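Thermophilic dibenzothiophene desulfurization enzyme C (Paenibacillus sp. A11-2, PDB 5XDC) probably oxidises dibenzothiophene to its sulfoxide and then its sulfone, using reduced FMN and molecular oxygen, as a flavin monooxygenase of the DszC family. Local coordinates at residues P71-Y74 / E75-E79; P244-W247 / T248-T251; G335-M338 / V339-S343; D389-A392 / Y393-E397. All coordinates share one frame; numbering follows the deposited sequence.

Contact 1 of 4, residues P71-Y74 / E75-E79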
ATOM      1  N   PRO B  71       1.034  17.464  27.040  1.00 17.47           N
ATOM      2  CA  PRO B  71       1.555  17.914  25.735  1.00 17.91           C
ATOM      3  C   PRO B  71       3.057  18.182  25.721  1.00 20.14           C
ATOM      4  O   PRO B  71       3.754  17.777  24.782  1.00 17.78           O
ATOM      5  CB  PRO B  71       0.723  19.182  25.468  1.00 18.20           C
ATOM      6  CG  PRO B  71      -0.593  18.861  26.078  1.00 19.60           C
ATOM      7  CD  PRO B  71      -0.261  18.091  27.350  1.00 19.41           C
ATOM      8  N   THR B  72       3.585  18.846  26.751  1.00 16.92           N
ATOM      9  CA  THR B  72       5.020  19.083  26.839  1.00 13.96           C
ATOM     10  C   THR B  72       5.796  17.776  26.988  1.00 13.66           C
ATOM     11  O   THR B  72       6.838  17.585  26.346  1.00 17.36           O
ATOM     12  CB  THR B  72       5.310  20.017  28.016  1.00 18.81           C
ATOM     13  OG1 THR B  72       4.667  21.274  27.759  1.00 20.68           O
ATOM     14  CG2 THR B  72       6.794  20.240  28.182  1.00 19.03           C
ATOM     15  N   VAL B  73       5.331  16.894  27.870  1.00 15.36           N
ATOM     16  CA  VAL B  73       5.973  15.594  28.056  1.00 14.95           C
ATOM     17  C   VAL B  73       6.037  14.837  26.730  1.00 12.29           C
ATOM     18  O   VAL B  73       7.094  14.339  26.334  1.00 13.69           O
ATOM     19  CB  VAL B  73       5.219  14.781  29.121  1.00 16.95           C
ATOM     20  CG1 VAL B  73       5.767  13.363  29.199  1.00 14.75           C
ATOM     21  CG2 VAL B  73       5.303  15.469  30.494  1.00 18.05           C
ATOM     22  N   TYR B  74       4.904  14.731  26.045  1.00 14.98           N
ATOM     23  CA  TYR B  74       4.866  13.979  24.793  1.00 12.25           C
ATOM     24  C   TYR B  74       5.818  14.570  23.755  1.00 13.27           C
ATOM     25  O   TYR B  74       6.508  13.830  23.040  1.00 15.04           O
ATOM     26  CB  TYR B  74       3.433  13.928  24.262  1.00 13.57           C
ATOM     27  CG  TYR B  74       2.516  12.980  25.002  1.00 12.69           C
ATOM     28  CD1 TYR B  74       2.800  11.615  25.066  1.00 14.10           C
ATOM     29  CD2 TYR B  74       1.353  13.432  25.623  1.00 12.86           C
ATOM     30  CE1 TYR B  74       1.964  10.733  25.735  1.00 13.06           C
ATOM     31  CE2 TYR B  74       0.498  12.561  26.272  1.00 11.91           C
ATOM     32  CZ  TYR B  74       0.805  11.209  26.330  1.00 11.75           C
ATOM     33  OH  TYR B  74      -0.032  10.349  26.983  1.00 13.54           O
ATOM     34  N   GLU B  75       5.854  15.904  23.631  1.00 15.26           N
ATOM     35  CA  GLU B  75       6.755  16.523  22.663  1.00 15.72           C
ATOM     36  C   GLU B  75       8.207  16.234  23.018  1.00 13.19           C
ATOM     37  O   GLU B  75       9.035  15.966  22.135  1.00 14.89           O
ATOM     38  CB  GLU B  75       6.480  18.029  22.592  1.00 19.23           C
ATOM     39  CG  GLU B  75       7.332  18.751  21.561  1.00 32.60           C
ATOM     40  CD  GLU B  75       6.869  20.182  21.262  1.00 44.63           C
ATOM     41  OE1 GLU B  75       7.584  20.873  20.507  1.00 50.79           O
ATOM     42  OE2 GLU B  75       5.808  20.617  21.770  1.00 37.79           O
ATOM     43  N   ALA B  76       8.531  16.271  24.318  1.00 12.75           N
ATOM     44  CA  ALA B  76       9.891  15.984  24.760  1.00 12.30           C
ATOM     45  C   ALA B  76      10.258  14.529  24.488  1.00 11.92           C
ATOM     46  O   ALA B  76      11.392  14.234  24.098  1.00 14.73           O
ATOM     47  CB  ALA B  76      10.047  16.300  26.248  1.00 14.32           C
ATOM     48  N   ILE B  77       9.315  13.610  24.702  1.00 13.73           N
ATOM     49  CA  ILE B  77       9.557  12.195  24.404  1.00 13.68           C
ATOM     50  C   ILE B  77       9.908  12.023  22.932  1.00 13.51           C
ATOM     51  O   ILE B  77      10.877  11.340  22.579  1.00 14.13           O
ATOM     52  CB  ILE B  77       8.327  11.349  24.780  1.00 12.04           C
ATOM     53  CG1 ILE B  77       8.150  11.264  26.302  1.00 12.58           C
ATOM     54  CG2 ILE B  77       8.436   9.935  24.207  1.00 14.55           C
ATOM     55  CD1 ILE B  77       6.800  10.766  26.747  1.00 14.42           C
ATOM     56  N   ALA B  78       9.089  12.597  22.051  1.00 13.48           N
ATOM     57  CA  ALA B  78       9.342  12.470  20.615  1.00 13.92           C
ATOM     58  C   ALA B  78      10.682  13.081  20.235  1.00 15.07           C
ATOM     59  O   ALA B  78      11.420  12.529  19.407  1.00 14.42           O
ATOM     60  CB  ALA B  78       8.203  13.112  19.817  1.00 14.22           C
ATOM     61  N   GLU B  79      11.028  14.219  20.836  1.00 13.73           N
ATOM     62  CA  GLU B  79      12.285  14.872  20.485  1.00 14.02           C
ATOM     63  C   GLU B  79      13.466  14.001  20.889  1.00 16.47           C
ATOM     64  O   GLU B  79      14.397  13.783  20.103  1.00 15.59           O
ATOM     65  CB  GLU B  79      12.359  16.244  21.155  1.00 17.16           C
ATOM     66  CG  GLU B  79      13.673  16.982  20.949  1.00 17.01           C
ATOM     67  CD  GLU B  79      13.963  17.300  19.493  1.00 22.44           C
ATOM     68  OE1 GLU B  79      15.156  17.360  19.121  1.00 26.68           O
ATOM     69  OE2 GLU B  79      13.005  17.457  18.708  1.00 23.43           O
TER
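Val73 and Ile77, one turn apart on helix 70-83, make the close side-chain contact here: CG1 of Val73 lies 3.7 Å from CD1 of Ile77. The valine branch gets there because CG1 stands opposite the backbone N (chi1 173°), while Ile77 sends CG1 away from its own carbonyl carbon (chi1 -70°) and back along the helix, passing 3.3 Å from the carbonyl oxygen of Val73. The same oxygen accepts the amide of Ile77 at 2.9 Å, so the isoleucine chain covers the hydrogen bond that its own N-H makes. Tyr74 is a more distant neighbour; its CD1 stays 4.4 Å from Ile77 CD1, and the methyl meets the ring obliquely.

Regular i to i+4 bonds run through the whole segment, from Glu75 N to Pro71 O up to Ala78 N to Tyr74 O. The helix belongs to the N-terminal, all-helical domain of the acyl-CoA dehydrogenase fold. Ile77 and Ala76 pack on Phe91 of helix 85-104, and Tyr74 inserts between helices 247-276 and 293-324, where its hydroxyl bonds to Ile250 O and its ring stacks on His257.

The Glu75 side of the helix is looser, though helix 16-38 meets it, with Leu18 against Glu75 and Ala21 against Ala76. Glu75 is exposed, and its chain runs out extended, with CB 3.5 Å from Pro71 O and the carboxylate carried well beyond the backbone. Thr72, only partly exposed, turns away from residues 75-79 and hydrogen-bonds through OG1 to Glu68 OE1.

Contact 2 of 4, residues P244-W247 / T248-T251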
ATOM      1  N   PRO B 244      -8.339   5.926  36.943  1.00 17.94           N
ATOM      2  CA  PRO B 244      -7.054   5.208  36.931  1.00 18.17           C
ATOM      3  C   PRO B 244      -6.839   4.397  35.667  1.00 19.91           C
ATOM      4  O   PRO B 244      -5.679   4.159  35.296  1.00 17.91           O
ATOM      5  CB  PRO B 244      -7.137   4.317  38.177  1.00 19.86           C
ATOM      6  CG  PRO B 244      -8.101   5.031  39.072  1.00 18.68           C
ATOM      7  CD  PRO B 244      -9.131   5.590  38.139  1.00 20.94           C
ATOM      8  N   SER B 245      -7.915   3.967  34.998  1.00 17.95           N
ATOM      9  CA  SER B 245      -7.763   3.274  33.722  1.00 22.93           C
ATOM     10  C   SER B 245      -7.255   4.194  32.613  1.00 18.15           C
ATOM     11  O   SER B 245      -6.997   3.695  31.506  1.00 18.47           O
ATOM     12  CB  SER B 245      -9.088   2.618  33.307  1.00 19.79           C
ATOM     13  OG  SER B 245     -10.016   3.567  32.804  1.00 18.54           O
ATOM     14  N   LEU B 246      -7.091   5.506  32.862  1.00 16.35           N
ATOM     15  CA  LEU B 246      -6.396   6.367  31.912  1.00 15.72           C
ATOM     16  C   LEU B 246      -4.953   5.936  31.705  1.00 12.74           C
ATOM     17  O   LEU B 246      -4.324   6.381  30.743  1.00 13.38           O
ATOM     18  CB  LEU B 246      -6.378   7.827  32.354  1.00 16.36           C
ATOM     19  CG  LEU B 246      -7.676   8.641  32.328  1.00 17.55           C
ATOM     20  CD1 LEU B 246      -7.387  10.040  32.878  1.00 18.02           C
ATOM     21  CD2 LEU B 246      -8.247   8.716  30.913  1.00 19.80           C
ATOM     22  N   TRP B 247      -4.417   5.094  32.587  1.00 14.96           N
ATOM     23  CA  TRP B 247      -3.021   4.696  32.459  1.00 11.90           C
ATOM     24  C   TRP B 247      -2.738   4.135  31.067  1.00 11.91           C
ATOM     25  O   TRP B 247      -1.703   4.453  30.464  1.00 13.09           O
ATOM     26  CB  TRP B 247      -2.649   3.666  33.531  1.00 13.88           C
ATOM     27  CG  TRP B 247      -1.243   3.203  33.353  1.00 14.34           C
ATOM     28  CD1 TRP B 247      -0.125   3.820  33.795  1.00 13.59           C
ATOM     29  CD2 TRP B 247      -0.806   2.057  32.607  1.00 11.75           C
ATOM     30  NE1 TRP B 247       0.991   3.123  33.404  1.00 12.92           N
ATOM     31  CE2 TRP B 247       0.598   2.031  32.676  1.00 12.91           C
ATOM     32  CE3 TRP B 247      -1.471   1.045  31.909  1.00 13.66           C
ATOM     33  CZ2 TRP B 247       1.359   1.038  32.056  1.00 16.76           C
ATOM     34  CZ3 TRP B 247      -0.718   0.057  31.294  1.00 15.02           C
ATOM     35  CH2 TRP B 247       0.680   0.062  31.374  1.00 14.32           C
ATOM     36  N   THR B 248      -3.661   3.327  30.534  1.00 14.66           N
ATOM     37  CA  THR B 248      -3.391   2.668  29.255  1.00 12.48           C
ATOM     38  C   THR B 248      -3.382   3.653  28.100  1.00 12.93           C
ATOM     39  O   THR B 248      -2.399   3.662  27.344  1.00 11.71           O
ATOM     40  CB  THR B 248      -4.397   1.544  29.015  1.00 14.91           C
ATOM     41  OG1 THR B 248      -4.665   0.888  30.250  1.00 15.28           O
ATOM     42  CG2 THR B 248      -3.824   0.534  28.010  1.00 15.07           C
ATOM     43  N   PRO B 249      -4.407   4.492  27.884  1.00 13.04           N
ATOM     44  CA  PRO B 249      -4.288   5.466  26.786  1.00 15.06           C
ATOM     45  C   PRO B 249      -3.089   6.378  26.941  1.00 11.08           C
ATOM     46  O   PRO B 249      -2.417   6.666  25.945  1.00 13.29           O
ATOM     47  CB  PRO B 249      -5.619   6.237  26.830  1.00 13.57           C
ATOM     48  CG  PRO B 249      -6.250   5.870  28.149  1.00 15.39           C
ATOM     49  CD  PRO B 249      -5.749   4.514  28.496  1.00 15.33           C
ATOM     50  N   ILE B 250      -2.775   6.826  28.166  1.00 12.44           N
ATOM     51  CA  ILE B 250      -1.588   7.652  28.373  1.00 11.45           C
ATOM     52  C   ILE B 250      -0.350   6.931  27.865  1.00 12.69           C
ATOM     53  O   ILE B 250       0.492   7.508  27.166  1.00 12.84           O
ATOM     54  CB  ILE B 250      -1.434   8.011  29.862  1.00 12.32           C
ATOM     55  CG1 ILE B 250      -2.499   9.038  30.251  1.00 15.66           C
ATOM     56  CG2 ILE B 250      -0.039   8.548  30.153  1.00 15.04           C
ATOM     57  CD1 ILE B 250      -2.596   9.264  31.754  1.00 17.63           C
ATOM     58  N   THR B 251      -0.217   5.668  28.246  1.00 13.36           N
ATOM     59  CA  THR B 251       0.989   4.910  27.937  1.00 11.73           C
ATOM     60  C   THR B 251       1.045   4.559  26.458  1.00 11.61           C
ATOM     61  O   THR B 251       2.114   4.613  25.844  1.00 11.25           O
ATOM     62  CB  THR B 251       1.028   3.660  28.814  1.00 13.39           C
ATOM     63  OG1 THR B 251       1.135   4.048  30.193  1.00 14.70           O
ATOM     64  CG2 THR B 251       2.228   2.760  28.468  1.00 11.58           C
TER
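The chain comes through a 3-10 segment that includes 244-246 and passes into helix 247-276, with a weak bond from Thr248 N to Ser245 O (3.5 Å) giving way to a regular one from Ile250 N to Leu246 O (3.0 Å). This is the N-terminal turn of the helix, where Pro249 needs no N-H for an i to i+4 bond; its CD and CG rest against Leu246 O.

Thr251 and Trp247 carry the side-chain contact. Two donors of Thr251 grip Trp247 O from opposite faces of the carbonyl plane, N at 2.9 Å and OG1 also at 2.9 Å. With CG of Trp247 anti to its N (chi1 177°), the indole lies over Thr251, so that OG1 sits 3.2 Å above the ring plane toward the rim and CB is 4.2 Å from the centroid of the six-membered ring, a CH-pi contact. On the other flank, Leu246 CB meets Ile250 CD1 at 4.1 Å. The Trp247 side chain lies about 4 Å from that of Ser129, which binds FMN in another structure of the protein.

Ser96 of helix 85-104 pairs with both Trp247 NE1, through its O, and Thr251 OG1, through its OG. Leu246 and Pro249 pack on helix 331-363, and Ile250 faces helix 293-324.

Contact 3 of 4, residues G335-M338 / V339-S343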
ATOM      1  N   GLY B 335     -13.047   5.746  27.047  1.00 18.75           N
ATOM      2  CA  GLY B 335     -13.128   4.941  25.839  1.00 20.32           C
ATOM      3  C   GLY B 335     -12.880   5.747  24.582  1.00 21.34           C
ATOM      4  O   GLY B 335     -12.132   5.319  23.697  1.00 18.30           O
ATOM      5  N   GLN B 336     -13.488   6.929  24.487  1.00 17.99           N
ATOM      6  CA  GLN B 336     -13.213   7.811  23.356  1.00 21.36           C
ATOM      7  C   GLN B 336     -11.740   8.171  23.295  1.00 21.87           C
ATOM      8  O   GLN B 336     -11.141   8.196  22.215  1.00 18.70           O
ATOM      9  CB  GLN B 336     -14.045   9.085  23.446  1.00 22.16           C
ATOM     10  CG  GLN B 336     -15.520   8.856  23.217  1.00 31.37           C
ATOM     11  CD  GLN B 336     -16.328  10.122  23.404  1.00 65.63           C
ATOM     12  OE1 GLN B 336     -15.768  11.214  23.528  1.00 79.15           O
ATOM     13  NE2 GLN B 336     -17.650   9.985  23.427  1.00 67.42           N
ATOM     14  N   LEU B 337     -11.128   8.452  24.446  1.00 15.39           N
ATOM     15  CA  LEU B 337      -9.711   8.772  24.434  1.00 16.52           C
ATOM     16  C   LEU B 337      -8.896   7.584  23.946  1.00 12.96           C
ATOM     17  O   LEU B 337      -7.991   7.745  23.119  1.00 15.29           O
ATOM     18  CB  LEU B 337      -9.251   9.202  25.822  1.00 17.88           C
ATOM     19  CG  LEU B 337      -7.748   9.456  25.890  1.00 14.38           C
ATOM     20  CD1 LEU B 337      -7.262  10.581  24.998  1.00 14.88           C
ATOM     21  CD2 LEU B 337      -7.313   9.701  27.337  1.00 18.16           C
ATOM     22  N   MET B 338      -9.207   6.384  24.435  1.00 13.95           N
ATOM     23  CA  MET B 338      -8.453   5.205  24.020  1.00 16.08           C
ATOM     24  C   MET B 338      -8.590   4.964  22.519  1.00 18.92           C
ATOM     25  O   MET B 338      -7.626   4.579  21.855  1.00 15.15           O
ATOM     26  CB  MET B 338      -8.909   3.981  24.804  1.00 16.03           C
ATOM     27  CG  MET B 338      -8.071   2.729  24.527  1.00 14.88           C
ATOM     28  SD  MET B 338      -6.367   2.846  25.115  1.00 17.46           S
ATOM     29  CE  MET B 338      -5.459   2.699  23.562  1.00 15.91           C
ATOM     30  N   VAL B 339      -9.782   5.186  21.966  1.00 16.41           N
ATOM     31  CA  VAL B 339      -9.950   5.046  20.518  1.00 15.96           C
ATOM     32  C   VAL B 339      -9.080   6.060  19.782  1.00 17.37           C
ATOM     33  O   VAL B 339      -8.439   5.733  18.777  1.00 16.68           O
ATOM     34  CB  VAL B 339     -11.441   5.175  20.146  1.00 20.89           C
ATOM     35  CG1 VAL B 339     -11.628   5.266  18.635  1.00 19.89           C
ATOM     36  CG2 VAL B 339     -12.207   3.998  20.684  1.00 18.87           C
ATOM     37  N   GLN B 340      -9.058   7.312  20.249  1.00 14.02           N
ATOM     38  CA  GLN B 340      -8.244   8.329  19.591  1.00 14.19           C
ATOM     39  C   GLN B 340      -6.757   7.995  19.684  1.00 12.44           C
ATOM     40  O   GLN B 340      -6.007   8.220  18.728  1.00 13.37           O
ATOM     41  CB  GLN B 340      -8.507   9.709  20.194  1.00 20.19           C
ATOM     42  CG  GLN B 340      -9.866  10.335  19.844  1.00 21.65           C
ATOM     43  CD  GLN B 340     -10.046  10.672  18.355  1.00 27.07           C
ATOM     44  OE1 GLN B 340      -9.202  11.335  17.730  1.00 24.90           O
ATOM     45  NE2 GLN B 340     -11.164  10.227  17.788  1.00 26.18           N
ATOM     46  N   VAL B 341      -6.313   7.479  20.836  1.00 14.10           N
ATOM     47  CA  VAL B 341      -4.916   7.081  21.006  1.00 14.09           C
ATOM     48  C   VAL B 341      -4.590   5.899  20.101  1.00 11.53           C
ATOM     49  O   VAL B 341      -3.551   5.879  19.434  1.00 12.69           O
ATOM     50  CB  VAL B 341      -4.630   6.745  22.482  1.00 14.80           C
ATOM     51  CG1 VAL B 341      -3.274   6.049  22.641  1.00 12.71           C
ATOM     52  CG2 VAL B 341      -4.674   8.016  23.331  1.00 14.73           C
ATOM     53  N   ALA B 342      -5.458   4.894  20.090  1.00 12.55           N
ATOM     54  CA  ALA B 342      -5.241   3.729  19.238  1.00 11.71           C
ATOM     55  C   ALA B 342      -5.112   4.152  17.785  1.00 14.46           C
ATOM     56  O   ALA B 342      -4.235   3.667  17.062  1.00 12.98           O
ATOM     57  CB  ALA B 342      -6.384   2.739  19.409  1.00 12.72           C
ATOM     58  N   SER B 343      -5.968   5.082  17.350  1.00 12.17           N
ATOM     59  CA  SER B 343      -5.908   5.554  15.973  1.00 12.01           C
ATOM     60  C   SER B 343      -4.561   6.196  15.679  1.00 12.05           C
ATOM     61  O   SER B 343      -3.926   5.901  14.658  1.00 11.50           O
ATOM     62  CB  SER B 343      -7.039   6.546  15.707  1.00 11.72           C
ATOM     63  OG  SER B 343      -8.318   5.934  15.786  1.00 13.50           O
TER
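Helix 331-363 is a long helix of the C-terminal, four-helix-bundle domain of the acyl-CoA dehydrogenase fold, and residues 335-343 form two turns near its start. Regular i to i+4 bonds hold them, among them Val341 N to Leu337 O at 2.8 Å and Ala342 N to Met338 O at 2.8 Å.

Val341 is flanked by two side chains of the preceding turn. Its CG2 meets Leu337 CD1 at 4.0 Å and its CG1 meets Met338 CE at 4.1 Å, so each methyl has a different partner. Met338 starts anti to its N (chi1 -174°) but then bends at chi2 and chi3, which turns the terminal methyl forward, toward Val341 and Ala342 of the next turn; CE is 4.3 Å from Ala342 CB. Val339 tucks CG2 against Gly335 O at 3.3 Å. One turn on, Val339 O is held by two donors of Ser343, its N and its OG, which come from opposite faces of the carbonyl plane; the buried hydroxyl thereby finds its acceptor on its own helix.

Gln340 curls its chain at chi2, and its NE2 hydrogen-bonds to Gln307 OE1 of the second subunit; Ser343 packs on Ala304 of that subunit. Within the chain, Leu337 and Val341 face helices 293-324 and 247-276, whereas Val339 and Ala342 lie against helix 391-404.

Contact 4 of 4, residues D389-A392 / Y393-E397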
ATOM      1  N   ASP B 389       2.566  -4.582  21.550  1.00 12.25           N
ATOM      2  CA  ASP B 389       1.272  -5.224  21.486  1.00 11.71           C
ATOM      3  C   ASP B 389       0.798  -5.109  20.046  1.00 11.91           C
ATOM      4  O   ASP B 389       1.188  -4.172  19.342  1.00 13.37           O
ATOM      5  CB  ASP B 389       0.261  -4.606  22.469  1.00 13.57           C
ATOM      6  CG  ASP B 389       0.131  -3.109  22.323  1.00 13.69           C
ATOM      7  OD1 ASP B 389       0.930  -2.357  22.940  1.00 12.57           O
ATOM      8  OD2 ASP B 389      -0.777  -2.697  21.588  1.00 13.74           O
ATOM      9  N   PRO B 390       0.023  -6.071  19.565  1.00 11.83           N
ATOM     10  CA  PRO B 390      -0.189  -6.185  18.111  1.00 13.44           C
ATOM     11  C   PRO B 390      -1.072  -5.069  17.569  1.00 13.28           C
ATOM     12  O   PRO B 390      -2.198  -4.862  18.020  1.00 13.26           O
ATOM     13  CB  PRO B 390      -0.841  -7.561  17.942  1.00 16.41           C
ATOM     14  CG  PRO B 390      -1.279  -7.978  19.290  1.00 23.20           C
ATOM     15  CD  PRO B 390      -0.471  -7.232  20.307  1.00 14.08           C
ATOM     16  N   VAL B 391      -0.552  -4.377  16.555  1.00 11.32           N
ATOM     17  CA  VAL B 391      -1.318  -3.293  15.954  1.00 12.77           C
ATOM     18  C   VAL B 391      -2.600  -3.832  15.330  1.00 11.37           C
ATOM     19  O   VAL B 391      -3.602  -3.119  15.242  1.00 12.09           O
ATOM     20  CB  VAL B 391      -0.447  -2.529  14.947  1.00 12.98           C
ATOM     21  CG1 VAL B 391      -0.194  -3.364  13.684  1.00 13.69           C
ATOM     22  CG2 VAL B 391      -1.068  -1.201  14.626  1.00 13.18           C
ATOM     23  N   ALA B 392      -2.620  -5.111  14.938  1.00 12.57           N
ATOM     24  CA  ALA B 392      -3.851  -5.675  14.398  1.00 12.57           C
ATOM     25  C   ALA B 392      -5.010  -5.567  15.390  1.00 11.64           C
ATOM     26  O   ALA B 392      -6.161  -5.388  14.977  1.00 12.74           O
ATOM     27  CB  ALA B 392      -3.648  -7.138  14.005  1.00 14.33           C
ATOM     28  N   TYR B 393      -4.743  -5.703  16.693  1.00 13.34           N
ATOM     29  CA  TYR B 393      -5.839  -5.590  17.653  1.00 13.54           C
ATOM     30  C   TYR B 393      -6.168  -4.144  18.009  1.00 10.61           C
ATOM     31  O   TYR B 393      -7.322  -3.859  18.366  1.00 14.08           O
ATOM     32  CB  TYR B 393      -5.553  -6.452  18.892  1.00 15.74           C
ATOM     33  CG  TYR B 393      -5.866  -7.879  18.531  1.00 17.69           C
ATOM     34  CD1 TYR B 393      -7.180  -8.339  18.537  1.00 22.51           C
ATOM     35  CD2 TYR B 393      -4.880  -8.725  18.070  1.00 17.07           C
ATOM     36  CE1 TYR B 393      -7.497  -9.618  18.131  1.00 22.19           C
ATOM     37  CE2 TYR B 393      -5.178 -10.011  17.667  1.00 19.63           C
ATOM     38  CZ  TYR B 393      -6.491 -10.455  17.700  1.00 27.43           C
ATOM     39  OH  TYR B 393      -6.810 -11.734  17.295  1.00 23.97           O
ATOM     40  N   LYS B 394      -5.225  -3.214  17.863  1.00 10.56           N
ATOM     41  CA  LYS B 394      -5.590  -1.801  17.926  1.00 11.07           C
ATOM     42  C   LYS B 394      -6.529  -1.452  16.781  1.00 12.16           C
ATOM     43  O   LYS B 394      -7.516  -0.728  16.972  1.00 12.20           O
ATOM     44  CB  LYS B 394      -4.343  -0.920  17.897  1.00 12.57           C
ATOM     45  CG  LYS B 394      -3.522  -0.982  19.177  1.00 14.01           C
ATOM     46  CD  LYS B 394      -4.193  -0.206  20.330  1.00 11.94           C
ATOM     47  CE  LYS B 394      -3.761  -0.757  21.690  1.00 12.17           C
ATOM     48  NZ  LYS B 394      -4.378  -2.084  21.945  1.00 13.20           N
ATOM     49  N   ILE B 395      -6.264  -2.004  15.593  1.00 11.55           N
ATOM     50  CA  ILE B 395      -7.143  -1.791  14.444  1.00 10.88           C
ATOM     51  C   ILE B 395      -8.526  -2.377  14.721  1.00 12.99           C
ATOM     52  O   ILE B 395      -9.553  -1.722  14.486  1.00 12.45           O
ATOM     53  CB  ILE B 395      -6.496  -2.374  13.168  1.00 11.69           C
ATOM     54  CG1 ILE B 395      -5.307  -1.502  12.751  1.00 14.09           C
ATOM     55  CG2 ILE B 395      -7.514  -2.504  12.050  1.00 12.62           C
ATOM     56  CD1 ILE B 395      -4.338  -2.181  11.781  1.00 14.90           C
ATOM     57  N   ARG B 396      -8.578  -3.617  15.233  1.00 12.16           N
ATOM     58  CA  ARG B 396      -9.863  -4.224  15.577  1.00 10.32           C
ATOM     59  C   ARG B 396     -10.617  -3.386  16.604  1.00 12.42           C
ATOM     60  O   ARG B 396     -11.837  -3.229  16.506  1.00 13.32           O
ATOM     61  CB  ARG B 396      -9.674  -5.648  16.112  1.00 14.25           C
ATOM     62  CG  ARG B 396     -11.003  -6.411  16.299  1.00 15.13           C
ATOM     63  CD  ARG B 396     -10.816  -7.778  16.951  1.00 19.21           C
ATOM     64  NE  ARG B 396     -12.049  -8.570  16.903  1.00 20.43           N
ATOM     65  CZ  ARG B 396     -13.091  -8.396  17.713  1.00 23.98           C
ATOM     66  NH1 ARG B 396     -13.072  -7.461  18.655  1.00 22.75           N
ATOM     67  NH2 ARG B 396     -14.165  -9.161  17.584  1.00 20.84           N
ATOM     68  N   GLU B 397      -9.907  -2.847  17.591  1.00 13.59           N
ATOM     69  CA  GLU B 397     -10.549  -2.042  18.624  1.00 12.99           C
ATOM     70  C   GLU B 397     -11.161  -0.772  18.040  1.00 13.87           C
ATOM     71  O   GLU B 397     -12.294  -0.405  18.378  1.00 15.51           O
ATOM     72  CB  GLU B 397      -9.537  -1.739  19.730  1.00 10.39           C
ATOM     73  CG  GLU B 397      -9.215  -2.982  20.569  1.00 15.21           C
ATOM     74  CD  GLU B 397      -7.832  -2.971  21.238  1.00 17.40           C
ATOM     75  OE1 GLU B 397      -7.096  -1.958  21.180  1.00 15.76           O
ATOM     76  OE2 GLU B 397      -7.491  -4.017  21.824  1.00 17.85           O
TER
HETATM   77  O   HOH W   1      -2.785  -4.214  20.706  1.00 14.09           O
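Lys394 reaches back past the start of its own helix to Asp389, and the two side chains cross at about a right angle. Its CB lies 3.5 Å from Val391 O. CG, opposite the carbonyl carbon, is 4.0 Å from Asp389 OD2; a bend at chi2 (-74°) then carries the chain past the carboxylate, with CD packing on Ala342 of helix 331-363 and CE 3.6 Å from OD2. A second bend, at chi4, turns NZ to its partners: Glu397 OE1 at 2.8 Å, taken on the syn lone pair, the main-chain O of Tyr413, and a water. The direct ion pair from NZ to Asp389 OD2 is long, at 3.7 Å, but the water closes the gap, accepting from NZ and donating to OD2 and to Pro390 O.

Pro390 is the N-cap residue of helix 391-404 in the C-terminal helical domain, and its carbonyl also takes Tyr393 N at 3.0 Å, from above the carbonyl plane, and Lys394 N weakly. Asp389, Lys394 and Glu397 form a salt-bridge network that Lys345 joins by a salt bridge to Asp389 OD2, beside Tyr413, which contacts FMN in another structure of this enzyme. At the interface with the third subunit, Pro390 CG lies at the edge of the Tyr393 ring, 3.9 Å from CD2. That ring meets Tyr294 of the third subunit edge-to-face, and its hydroxyl bonds to Asp292 of the same subunit.

Each of the four contacts spans neighbouring turns of one continuous segment, so none closes a long loop; they follow in series along the chain, neither nesting nor crossing. Contact 1 lies in the N-terminal helical domain, and the strands of the middle domain intervene before contact 2 begins helix 247-276. These two meet through a tyrosine hydroxyl of contact 1, tying the N-terminal helices to the C-terminal bundle. Contact 3 packs against contact 2 through Leu246 and Pro249, with Leu337 and Met338 opposing them. Contact 4, last in the chain, reaches contact 3 where helix 391-404 lies on helix 331-363, and both touch the second subunit.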